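Local coordinates for cytosolic IMP-GMP specific 5'-nucleotidase (Legionella pneumophila subsp. pneumophila, PDB 4OHF), which probably hydrolyses purine nucleoside 5'-monophosphates such as IMP and GMP in the cytosol, using magnesium, and is allosterically regulated, at residues G71-S76 / L82-Y87; Y121-T126 / E416-Y421; L310-D315 / D424-I429. All coordinates share one frame; numbering follows the deposited sequence.

Contact 1 is a buried backbone pairing inside the antiparallel sheet, and contact 2 continues from that sheet to helix 418-426: strands 73-75 and 121-122 are neighbours, and the backbone of Leu84 meets that of Tyr418. Contact 3 uses the later part of the same helix, facing helix 309-315, and is mostly buried, whereas contact 2 is partly exposed. Main-chain hydrogen bonds hold contact 1; contacts 2 and 3 have none between their segments and rest on rings, aliphatic groups and charged side chains with partners elsewhere. GMP touches Arg86 and Tyr87 of contact 1 and Tyr421 of contact 2, while a phosphate ion lies beside contact 3. All three contacts reach the second subunit, contact 2 by Tyr421 alone.

Contact 1: G71-S76 / L82-Y87; sequences GLVIDS and LKLSRY. With 5GP (guanosine-5'-monophosphate), chain E.
Strands 73-75 and 82-84 run antiparallel but strongly splayed, at 129°, and are joined by one hydrogen-bonded pair, Val73 with Leu82. Val73 N gives to Leu82 O at 2.8 Å, and Leu82 N returns a bond to Val73 O at 2.7 Å. The two side chains leave the same face of the sheet. On Val73, CG2 stands anti to the carbonyl carbon, from where it meets Leu84 CD2 at 3.6 Å, the two side chains crossing at about a right angle. Leu72 CD2 passes at a slant over the Lys83 chain, 4.0 Å from CG of Lys83, while the Lys83 ammonium is held by backbone carbonyls of Trp406, Arg408 and Arg411. Beyond the strand, Ser85 OG accepts from Tyr87 N in an ST turn. GMP N7 lies in the plane of the Arg86 guanidinium, at its edge, and takes a weak bond from NH1 at 3.2 Å; O6 stands obliquely, 3.0 Å from NH1. Glu416 pairs with Arg86 NE, and Arg86 NH1 of the second subunit also binds the nucleotide. This is a beta hairpin whose outgoing strand runs into a GMP pocket at a subunit interface.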
loop_
_atom_site.group_PDB
_atom_site.type_symbol
_atom_site.label_atom_id
_atom_site.label_comp_id
_atom_site.label_asym_id
_atom_site.label_seq_id
_atom_site.Cartn_x
_atom_site.Cartn_y
_atom_site.Cartn_z
ATOM N N GLY B 71 19.964 3.432 -18.020
ATOM C CA GLY B 71 19.458 2.319 -17.230
ATOM C C GLY B 71 19.853 2.253 -15.764
ATOM O O GLY B 71 19.328 1.431 -15.026
ATOM N N LEU B 72 20.757 3.126 -15.331
ATOM C CA LEU B 72 21.213 3.120 -13.949
ATOM C C LEU B 72 20.130 3.512 -12.955
ATOM O O LEU B 72 19.156 4.180 -13.309
ATOM C CB LEU B 72 22.423 4.039 -13.783
ATOM C CG LEU B 72 23.595 3.732 -14.715
ATOM C CD1 LEU B 72 24.808 4.565 -14.303
ATOM C CD2 LEU B 72 23.915 2.230 -14.683
ATOM N N VAL B 73 20.316 3.091 -11.707
ATOM C CA VAL B 73 19.368 3.381 -10.635
ATOM C C VAL B 73 20.010 4.222 -9.531
ATOM O O VAL B 73 21.139 3.957 -9.104
ATOM C CB VAL B 73 18.848 2.077 -9.980
ATOM C CG1 VAL B 73 17.966 2.420 -8.790
ATOM C CG2 VAL B 73 18.096 1.231 -10.997
ATOM N N ILE B 74 19.287 5.228 -9.059
ATOM C CA ILE B 74 19.814 6.074 -8.000
ATOM C C ILE B 74 19.276 5.729 -6.610
ATOM O O ILE B 74 18.066 5.693 -6.379
ATOM C CB ILE B 74 19.548 7.559 -8.285
ATOM C CG1 ILE B 74 20.411 8.008 -9.466
ATOM C CG2 ILE B 74 19.848 8.394 -7.047
ATOM C CD1 ILE B 74 20.352 9.511 -9.752
ATOM N N ASP B 75 20.197 5.447 -5.699
ATOM C CA ASP B 75 19.862 5.128 -4.313
ATOM C C ASP B 75 20.047 6.449 -3.574
ATOM O O ASP B 75 21.135 6.743 -3.080
ATOM C CB ASP B 75 20.828 4.062 -3.774
ATOM C CG ASP B 75 20.601 3.741 -2.304
ATOM O OD1 ASP B 75 21.171 2.731 -1.832
ATOM O OD2 ASP B 75 19.868 4.493 -1.622
ATOM N N SER B 76 18.982 7.249 -3.534
ATOM C CA SER B 76 19.021 8.564 -2.899
ATOM C C SER B 76 19.382 8.488 -1.427
ATOM O O SER B 76 20.083 9.351 -0.901
ATOM C CB SER B 76 17.675 9.281 -3.083
ATOM O OG SER B 76 16.593 8.454 -2.694
ATOM N N LEU B 82 23.449 2.589 -8.932
ATOM C CA LEU B 82 23.517 1.155 -9.187
ATOM C C LEU B 82 23.209 0.634 -10.590
ATOM O O LEU B 82 22.394 1.198 -11.316
ATOM C CB LEU B 82 22.578 0.451 -8.207
ATOM C CG LEU B 82 22.538 1.010 -6.777
ATOM C CD1 LEU B 82 21.508 0.246 -5.981
ATOM C CD2 LEU B 82 23.908 0.894 -6.106
ATOM N N LYS B 83 23.870 -0.467 -10.935
ATOM C CA LYS B 83 23.697 -1.183 -12.203
ATOM C C LYS B 83 22.989 -2.475 -11.748
ATOM O O LYS B 83 23.606 -3.335 -11.113
ATOM C CB LYS B 83 25.061 -1.553 -12.798
ATOM C CG LYS B 83 25.197 -1.491 -14.332
ATOM C CD LYS B 83 24.255 -2.405 -15.089
ATOM C CE LYS B 83 24.518 -2.353 -16.587
ATOM N NZ LYS B 83 25.863 -2.872 -16.951
ATOM N N LEU B 84 21.710 -2.615 -12.063
ATOM C CA LEU B 84 20.957 -3.792 -11.640
ATOM C C LEU B 84 20.688 -4.824 -12.727
ATOM O O LEU B 84 20.706 -4.517 -13.913
ATOM C CB LEU B 84 19.624 -3.355 -11.038
ATOM C CG LEU B 84 19.537 -2.941 -9.569
ATOM C CD1 LEU B 84 20.813 -2.286 -9.086
ATOM C CD2 LEU B 84 18.358 -2.011 -9.422
ATOM N N SER B 85 20.433 -6.056 -12.306
ATOM C CA SER B 85 20.124 -7.147 -13.223
ATOM C C SER B 85 18.626 -7.083 -13.352
ATOM O O SER B 85 17.983 -6.336 -12.619
ATOM C CB SER B 85 20.497 -8.489 -12.613
ATOM O OG SER B 85 19.595 -8.815 -11.561
ATOM N N ARG B 86 18.057 -7.875 -14.254
ATOM C CA ARG B 86 16.609 -7.841 -14.439
ATOM C C ARG B 86 15.823 -8.147 -13.168
ATOM O O ARG B 86 14.683 -7.730 -13.040
ATOM C CB ARG B 86 16.165 -8.793 -15.556
ATOM C CG ARG B 86 16.304 -10.270 -15.256
ATOM C CD ARG B 86 15.070 -11.034 -15.766
ATOM N NE ARG B 86 14.829 -10.868 -17.203
ATOM C CZ ARG B 86 13.704 -10.370 -17.725
ATOM N NH1 ARG B 86 12.712 -9.988 -16.924
ATOM N NH2 ARG B 86 13.568 -10.244 -19.044
ATOM N N TYR B 87 16.420 -8.867 -12.225
ATOM C CA TYR B 87 15.716 -9.182 -10.989
ATOM C C TYR B 87 16.155 -8.293 -9.844
ATOM O O TYR B 87 15.862 -8.569 -8.685
ATOM C CB TYR B 87 15.911 -10.658 -10.620
ATOM C CG TYR B 87 15.240 -11.591 -11.603
ATOM C CD1 TYR B 87 15.918 -12.689 -12.135
ATOM C CD2 TYR B 87 13.940 -11.339 -12.042
ATOM C CE1 TYR B 87 15.326 -13.501 -13.082
ATOM C CE2 TYR B 87 13.339 -12.144 -12.988
ATOM C CZ TYR B 87 14.040 -13.221 -13.509
ATOM O OH TYR B 87 13.457 -13.985 -14.487
HETATM P P 5GP E . 5.363 -9.348 -8.802
HETATM O O1P 5GP E . 3.957 -8.848 -8.857
HETATM O O2P 5GP E . 5.710 -10.184 -10.012
HETATM O O3P 5GP E . 5.650 -10.140 -7.531
HETATM O "O5'" 5GP E . 6.366 -8.094 -8.716
HETATM C "C5'" 5GP E . 6.402 -7.094 -9.737
HETATM C "C4'" 5GP E . 7.823 -6.882 -10.252
HETATM O "O4'" 5GP E . 8.515 -8.031 -10.752
HETATM C "C3'" 5GP E . 7.993 -5.844 -11.382
HETATM O "O3'" 5GP E . 7.573 -4.489 -11.024
HETATM C "C2'" 5GP E . 9.474 -5.993 -11.658
HETATM O "O2'" 5GP E . 10.231 -5.014 -10.854
HETATM C "C1'" 5GP E . 9.762 -7.483 -11.302
HETATM N N9 5GP E . 10.202 -8.319 -12.505
HETATM C C8 5GP E . 11.437 -8.451 -13.025
HETATM N N7 5GP E . 11.436 -9.289 -14.100
HETATM C C5 5GP E . 10.147 -9.698 -14.256
HETATM C C6 5GP E . 9.470 -10.559 -15.160
HETATM O O6 5GP E . 10.114 -11.128 -16.074
HETATM N N1 5GP E . 8.105 -10.758 -15.021
HETATM C C2 5GP E . 7.390 -10.152 -14.042
HETATM N N2 5GP E . 6.056 -10.367 -13.931
HETATM N N3 5GP E . 8.021 -9.303 -13.143
HETATM C C4 5GP E . 9.379 -9.081 -13.243
#

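Contact 2: Y121-T126 / E416-Y421; sequences YMAIDT and ESYFAY. With 5GP (guanosine-5'-monophosphate), chain E.
Asp125 meets Phe419 at the rim of its ring: OD1 lies in the ring plane, 3.6 Å from CE2, and the carboxylate is turned 67° from the ring. Both side chains extend with CG anti to the backbone N (chi1 -176° for Asp125 and 174° for Phe419), which carries each across the gap between loop and helix. The oxygen therefore faces the hydrogen-bearing edge of the ring and not its pi cloud. Its stronger partners lie elsewhere: Arg70 forms a salt bridge with OD1, and Ile305 N donates to the same atom. The second touch is apolar and looser, Ala123 CB approaching Tyr418 CE2 obliquely at 4.3 Å. Tyr418 turns the edge of its own ring to the ribose, with GMP O2' near the ring plane. Tyr421, one turn into the helix, instead lays a face against the nucleotide, C8 standing above it and toward the rim; its CD2 is 3.4 Å from GMP N7 and its OH 3.4 Å from C2'. Ser417 is the N-cap of this helix, OG accepting from Ala420 N at 3.1 Å. With no hydrogen bond between the segments, the contact rests on one ring edge, that of Phe419, and on van der Waals contact, and the negative charge of Asp125 is probably balanced mainly by Arg70, with a modest favourable contribution from the polarised ring edge.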
loop_
_atom_site.group_PDB
_atom_site.type_symbol
_atom_site.label_atom_id
_atom_site.label_comp_id
_atom_site.label_asym_id
_atom_site.label_seq_id
_atom_site.Cartn_x
_atom_site.Cartn_y
_atom_site.Cartn_z
ATOM N N TYR B 121 14.706 4.384 -3.904
ATOM C CA TYR B 121 15.370 4.214 -5.181
ATOM C C TYR B 121 14.651 4.968 -6.286
ATOM O O TYR B 121 13.423 4.942 -6.363
ATOM C CB TYR B 121 15.442 2.729 -5.550
ATOM C CG TYR B 121 16.212 1.890 -4.565
ATOM C CD1 TYR B 121 15.552 1.122 -3.606
ATOM C CD2 TYR B 121 17.605 1.877 -4.581
ATOM C CE1 TYR B 121 16.262 0.360 -2.686
ATOM C CE2 TYR B 121 18.326 1.122 -3.666
ATOM C CZ TYR B 121 17.648 0.365 -2.722
ATOM O OH TYR B 121 18.366 -0.381 -1.817
ATOM N N MET B 122 15.422 5.646 -7.128
ATOM C CA MET B 122 14.874 6.389 -8.256
ATOM C C MET B 122 15.293 5.613 -9.497
ATOM O O MET B 122 16.479 5.531 -9.814
ATOM C CB MET B 122 15.446 7.805 -8.278
ATOM C CG MET B 122 15.048 8.623 -7.062
ATOM S SD MET B 122 15.786 10.272 -6.980
ATOM C CE MET B 122 14.511 11.271 -7.781
ATOM N N ALA B 123 14.318 5.021 -10.179
ATOM C CA ALA B 123 14.599 4.217 -11.365
ATOM C C ALA B 123 13.779 4.599 -12.590
ATOM O O ALA B 123 13.323 3.732 -13.338
ATOM C CB ALA B 123 14.393 2.735 -11.050
ATOM N N ILE B 124 13.605 5.894 -12.810
ATOM C CA ILE B 124 12.843 6.351 -13.960
ATOM C C ILE B 124 13.695 6.594 -15.201
ATOM O O ILE B 124 14.679 7.338 -15.175
ATOM C CB ILE B 124 12.055 7.644 -13.638
ATOM C CG1 ILE B 124 12.684 8.374 -12.434
ATOM C CG2 ILE B 124 10.596 7.290 -13.374
ATOM C CD1 ILE B 124 14.179 8.682 -12.569
ATOM N N ASP B 125 13.292 5.951 -16.289
ATOM C CA ASP B 125 13.966 6.071 -17.570
ATOM C C ASP B 125 13.497 7.354 -18.246
ATOM O O ASP B 125 12.358 7.445 -18.695
ATOM C CB ASP B 125 13.616 4.875 -18.456
ATOM C CG ASP B 125 14.362 4.885 -19.762
ATOM O OD1 ASP B 125 13.775 4.488 -20.794
ATOM O OD2 ASP B 125 15.541 5.280 -19.751
ATOM N N THR B 126 14.375 8.347 -18.311
ATOM C CA THR B 126 14.030 9.610 -18.952
ATOM C C THR B 126 15.138 10.060 -19.892
ATOM O O THR B 126 16.208 9.459 -19.950
ATOM C CB THR B 126 13.798 10.732 -17.915
ATOM O OG1 THR B 126 15.040 11.057 -17.277
ATOM C CG2 THR B 126 12.793 10.281 -16.857
ATOM N N GLU B 416 20.602 -10.233 -18.191
ATOM C CA GLU B 416 20.067 -8.973 -18.641
ATOM C C GLU B 416 20.099 -7.899 -17.558
ATOM O O GLU B 416 20.008 -8.185 -16.365
ATOM C CB GLU B 416 18.642 -9.187 -19.137
ATOM C CG GLU B 416 18.524 -10.372 -20.052
ATOM C CD GLU B 416 17.106 -10.614 -20.457
ATOM O OE1 GLU B 416 16.596 -9.846 -21.303
ATOM O OE2 GLU B 416 16.498 -11.562 -19.914
ATOM N N SER B 417 20.255 -6.657 -17.993
ATOM C CA SER B 417 20.271 -5.548 -17.071
ATOM C C SER B 417 18.816 -5.248 -16.743
ATOM O O SER B 417 17.900 -5.657 -17.470
ATOM C CB SER B 417 20.937 -4.328 -17.714
ATOM O OG SER B 417 20.214 -3.893 -18.845
ATOM N N TYR B 418 18.604 -4.567 -15.629
ATOM C CA TYR B 418 17.266 -4.205 -15.218
ATOM C C TYR B 418 16.630 -3.386 -16.349
ATOM O O TYR B 418 15.431 -3.503 -16.607
ATOM C CB TYR B 418 17.330 -3.401 -13.905
ATOM C CG TYR B 418 15.997 -2.849 -13.445
ATOM C CD1 TYR B 418 14.954 -3.703 -13.076
ATOM C CD2 TYR B 418 15.751 -1.483 -13.465
ATOM C CE1 TYR B 418 13.704 -3.208 -12.753
ATOM C CE2 TYR B 418 14.508 -0.974 -13.152
ATOM C CZ TYR B 418 13.484 -1.838 -12.798
ATOM O OH TYR B 418 12.241 -1.324 -12.510
ATOM N N PHE B 419 17.431 -2.563 -17.027
ATOM C CA PHE B 419 16.895 -1.772 -18.123
ATOM C C PHE B 419 16.456 -2.691 -19.272
ATOM O O PHE B 419 15.475 -2.403 -19.977
ATOM C CB PHE B 419 17.914 -0.747 -18.623
ATOM C CG PHE B 419 17.462 -0.003 -19.858
ATOM C CD1 PHE B 419 17.949 -0.347 -21.117
ATOM C CD2 PHE B 419 16.509 1.009 -19.768
ATOM C CE1 PHE B 419 17.487 0.304 -22.269
ATOM C CE2 PHE B 419 16.036 1.664 -20.906
ATOM C CZ PHE B 419 16.526 1.313 -22.163
ATOM N N ALA B 420 17.177 -3.791 -19.460
ATOM C CA ALA B 420 16.824 -4.747 -20.503
ATOM C C ALA B 420 15.428 -5.299 -20.216
ATOM O O ALA B 420 14.601 -5.410 -21.117
ATOM C CB ALA B 420 17.835 -5.879 -20.546
ATOM N N TYR B 421 15.173 -5.636 -18.957
ATOM C CA TYR B 421 13.872 -6.154 -18.553
ATOM C C TYR B 421 12.772 -5.144 -18.882
ATOM O O TYR B 421 11.735 -5.502 -19.437
ATOM C CB TYR B 421 13.856 -6.489 -17.044
ATOM C CG TYR B 421 12.539 -6.148 -16.362
ATOM C CD1 TYR B 421 12.396 -4.978 -15.608
ATOM C CD2 TYR B 421 11.400 -6.942 -16.561
ATOM C CE1 TYR B 421 11.151 -4.598 -15.079
ATOM C CE2 TYR B 421 10.152 -6.573 -16.036
ATOM C CZ TYR B 421 10.033 -5.405 -15.302
ATOM O OH TYR B 421 8.793 -5.048 -14.817
HETATM P P 5GP E . 5.363 -9.348 -8.802
HETATM O O1P 5GP E . 3.957 -8.848 -8.857
HETATM O O2P 5GP E . 5.710 -10.184 -10.012
HETATM O O3P 5GP E . 5.650 -10.140 -7.531
HETATM O "O5'" 5GP E . 6.366 -8.094 -8.716
HETATM C "C5'" 5GP E . 6.402 -7.094 -9.737
HETATM C "C4'" 5GP E . 7.823 -6.882 -10.252
HETATM O "O4'" 5GP E . 8.515 -8.031 -10.752
HETATM C "C3'" 5GP E . 7.993 -5.844 -11.382
HETATM O "O3'" 5GP E . 7.573 -4.489 -11.024
HETATM C "C2'" 5GP E . 9.474 -5.993 -11.658
HETATM O "O2'" 5GP E . 10.231 -5.014 -10.854
HETATM C "C1'" 5GP E . 9.762 -7.483 -11.302
HETATM N N9 5GP E . 10.202 -8.319 -12.505
HETATM C C8 5GP E . 11.437 -8.451 -13.025
HETATM N N7 5GP E . 11.436 -9.289 -14.100
HETATM C C5 5GP E . 10.147 -9.698 -14.256
HETATM C C6 5GP E . 9.470 -10.559 -15.160
HETATM O O6 5GP E . 10.114 -11.128 -16.074
HETATM N N1 5GP E . 8.105 -10.758 -15.021
HETATM C C2 5GP E . 7.390 -10.152 -14.042
HETATM N N2 5GP E . 6.056 -10.367 -13.931
HETATM N N3 5GP E . 8.021 -9.303 -13.143
HETATM C C4 5GP E . 9.379 -9.081 -13.243
#

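Contact 3: L310-D315 / D424-I429; sequences LRLKKD and DRFACI. With PO4 (phosphate ion), chain I.
Apolar packing joins Leu312 to Phe426: CD1 of the leucine comes to the edge of the ring, near its plane, 4.4 Å from CE2. Phe426 has CG anti to its backbone N (chi1 173°), a setting that swings the ring out from helix 418-426 toward helix 309-315. A second loose touch sets Leu310 CD2 obliquely beside the Arg425 guanidinium, 4.4 Å from NH2. That nitrogen also makes a weak hydrogen bond to the backbone O of Tyr87 of the second subunit, so the same nitrogen touches the leucine and reaches the interface.

The polar part centres on Lys313. Its chain, bent at chi2 and chi3, curls toward the end of the other helix, where NZ stands 4.2 Å from Phe426 O and donates to phosphate O4 at 2.6 Å. NZ also bonds Thr320 OG1, and the same hydroxyl is hydrogen-bonded to Phe426 O, so the threonine links the two. The phosphate, probably from the crystallisation liquor, rests 3.4 Å from Cys428 CB through O3; Arg319, the backbone N of Thr320, Arg10, and Tyr113 of the second subunit hold it too.

Phe426 also packs on Ile309 of that helix and on Leu322 of strand 319-323. Just past Ala427, which leaves the helical conformation, the chain enters strand 429-431, the parallel neighbour of 319-323 in the main mixed sheet of this HAD-like fold, placing both helices beside that sheet.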
loop_
_atom_site.group_PDB
_atom_site.type_symbol
_atom_site.label_atom_id
_atom_site.label_comp_id
_atom_site.label_asym_id
_atom_site.label_seq_id
_atom_site.Cartn_x
_atom_site.Cartn_y
_atom_site.Cartn_z
ATOM N N LEU B 310 3.514 -1.539 -15.409
ATOM C CA LEU B 310 2.291 -2.251 -15.053
ATOM C C LEU B 310 1.041 -1.371 -15.077
ATOM O O LEU B 310 0.079 -1.663 -15.794
ATOM C CB LEU B 310 2.461 -2.900 -13.668
ATOM C CG LEU B 310 1.347 -3.766 -13.049
ATOM C CD1 LEU B 310 0.345 -2.876 -12.295
ATOM C CD2 LEU B 310 0.661 -4.609 -14.136
ATOM N N ARG B 311 1.054 -0.298 -14.292
ATOM C CA ARG B 311 -0.085 0.612 -14.234
ATOM C C ARG B 311 -0.459 1.128 -15.618
ATOM O O ARG B 311 -1.630 1.369 -15.902
ATOM C CB ARG B 311 0.234 1.787 -13.305
ATOM C CG ARG B 311 -0.763 2.924 -13.357
ATOM C CD ARG B 311 -0.502 3.912 -12.228
ATOM N NE ARG B 311 -1.447 5.030 -12.207
ATOM C CZ ARG B 311 -2.746 4.929 -12.481
ATOM N NH1 ARG B 311 -3.279 3.760 -12.815
ATOM N NH2 ARG B 311 -3.525 5.998 -12.402
ATOM N N LEU B 312 0.542 1.277 -16.481
ATOM C CA LEU B 312 0.326 1.772 -17.831
ATOM C C LEU B 312 -0.222 0.714 -18.795
ATOM O O LEU B 312 -1.173 0.977 -19.526
ATOM C CB LEU B 312 1.626 2.356 -18.374
ATOM C CG LEU B 312 1.507 3.291 -19.577
ATOM C CD1 LEU B 312 2.804 4.067 -19.717
ATOM C CD2 LEU B 312 1.197 2.498 -20.840
ATOM N N LYS B 313 0.376 -0.472 -18.810
ATOM C CA LYS B 313 -0.099 -1.524 -19.701
ATOM C C LYS B 313 -1.405 -2.113 -19.168
ATOM O O LYS B 313 -2.108 -2.823 -19.884
ATOM C CB LYS B 313 0.949 -2.644 -19.850
ATOM C CG LYS B 313 2.314 -2.195 -20.364
ATOM C CD LYS B 313 2.290 -1.717 -21.812
ATOM C CE LYS B 313 2.158 -2.870 -22.779
ATOM N NZ LYS B 313 1.960 -2.389 -24.172
ATOM N N LYS B 314 -1.735 -1.808 -17.918
ATOM C CA LYS B 314 -2.958 -2.327 -17.303
ATOM C C LYS B 314 -4.207 -1.519 -17.655
ATOM O O LYS B 314 -5.274 -2.081 -17.888
ATOM C CB LYS B 314 -2.810 -2.366 -15.779
ATOM C CG LYS B 314 -4.008 -2.967 -15.059
ATOM C CD LYS B 314 -3.941 -2.787 -13.544
ATOM C CE LYS B 314 -4.246 -1.350 -13.126
ATOM N NZ LYS B 314 -4.178 -1.162 -11.643
ATOM N N ASP B 315 -4.071 -0.201 -17.698
ATOM C CA ASP B 315 -5.214 0.655 -17.988
ATOM C C ASP B 315 -5.247 1.216 -19.393
ATOM O O ASP B 315 -6.111 2.030 -19.704
ATOM C CB ASP B 315 -5.251 1.826 -17.008
ATOM C CG ASP B 315 -5.267 1.382 -15.567
ATOM O OD1 ASP B 315 -4.953 2.223 -14.695
ATOM O OD2 ASP B 315 -5.598 0.203 -15.308
ATOM N N ASP B 424 12.066 -5.076 -22.481
ATOM C CA ASP B 424 11.352 -6.284 -22.822
ATOM C C ASP B 424 9.888 -6.263 -22.371
ATOM O O ASP B 424 9.020 -6.754 -23.084
ATOM C CB ASP B 424 12.058 -7.497 -22.209
ATOM C CG ASP B 424 11.467 -8.817 -22.681
ATOM O OD1 ASP B 424 11.327 -8.994 -23.911
ATOM O OD2 ASP B 424 11.141 -9.679 -21.834
ATOM N N ARG B 425 9.608 -5.697 -21.198
ATOM C CA ARG B 425 8.241 -5.686 -20.683
ATOM C C ARG B 425 7.351 -4.609 -21.300
ATOM O O ARG B 425 6.138 -4.787 -21.430
ATOM C CB ARG B 425 8.244 -5.522 -19.163
ATOM C CG ARG B 425 6.883 -5.746 -18.512
ATOM C CD ARG B 425 6.828 -5.139 -17.121
ATOM N NE ARG B 425 6.014 -5.917 -16.179
ATOM C CZ ARG B 425 4.749 -6.272 -16.387
ATOM N NH1 ARG B 425 4.122 -5.929 -17.520
ATOM N NH2 ARG B 425 4.107 -6.957 -15.449
ATOM N N PHE B 426 7.957 -3.499 -21.693
ATOM C CA PHE B 426 7.202 -2.407 -22.265
ATOM C C PHE B 426 7.114 -2.405 -23.780
ATOM O O PHE B 426 6.096 -2.010 -24.330
ATOM C CB PHE B 426 7.785 -1.076 -21.776
ATOM C CG PHE B 426 7.188 0.136 -22.438
ATOM C CD1 PHE B 426 7.634 0.556 -23.693
ATOM C CD2 PHE B 426 6.179 0.863 -21.812
ATOM C CE1 PHE B 426 7.078 1.683 -24.306
ATOM C CE2 PHE B 426 5.618 1.988 -22.414
ATOM C CZ PHE B 426 6.066 2.399 -23.660
ATOM N N ALA B 427 8.163 -2.834 -24.462
ATOM C CA ALA B 427 8.148 -2.800 -25.918
ATOM C C ALA B 427 7.954 -4.128 -26.602
ATOM O O ALA B 427 8.690 -5.072 -26.332
ATOM C CB ALA B 427 9.443 -2.163 -26.443
ATOM N N CYS B 428 6.982 -4.195 -27.510
ATOM C CA CYS B 428 6.763 -5.431 -28.244
ATOM C C CYS B 428 7.899 -5.497 -29.260
ATOM O O CYS B 428 8.366 -6.572 -29.616
ATOM C CB CYS B 428 5.374 -5.443 -28.905
ATOM S SG CYS B 428 4.956 -4.048 -29.963
ATOM N N ILE B 429 8.357 -4.326 -29.698
ATOM C CA ILE B 429 9.483 -4.225 -30.630
ATOM C C ILE B 429 10.232 -2.938 -30.319
ATOM O O ILE B 429 9.658 -1.987 -29.767
ATOM C CB ILE B 429 9.045 -4.174 -32.128
ATOM C CG1 ILE B 429 8.330 -2.859 -32.424
ATOM C CG2 ILE B 429 8.146 -5.337 -32.447
ATOM C CD1 ILE B 429 8.064 -2.629 -33.866
HETATM P P PO4 I . 2.731 -4.801 -26.199
HETATM O O1 PO4 I . 2.391 -3.817 -27.256
HETATM O O2 PO4 I . 4.058 -4.472 -25.623
HETATM O O3 PO4 I . 2.771 -6.163 -26.785
HETATM O O4 PO4 I . 1.707 -4.761 -25.127
#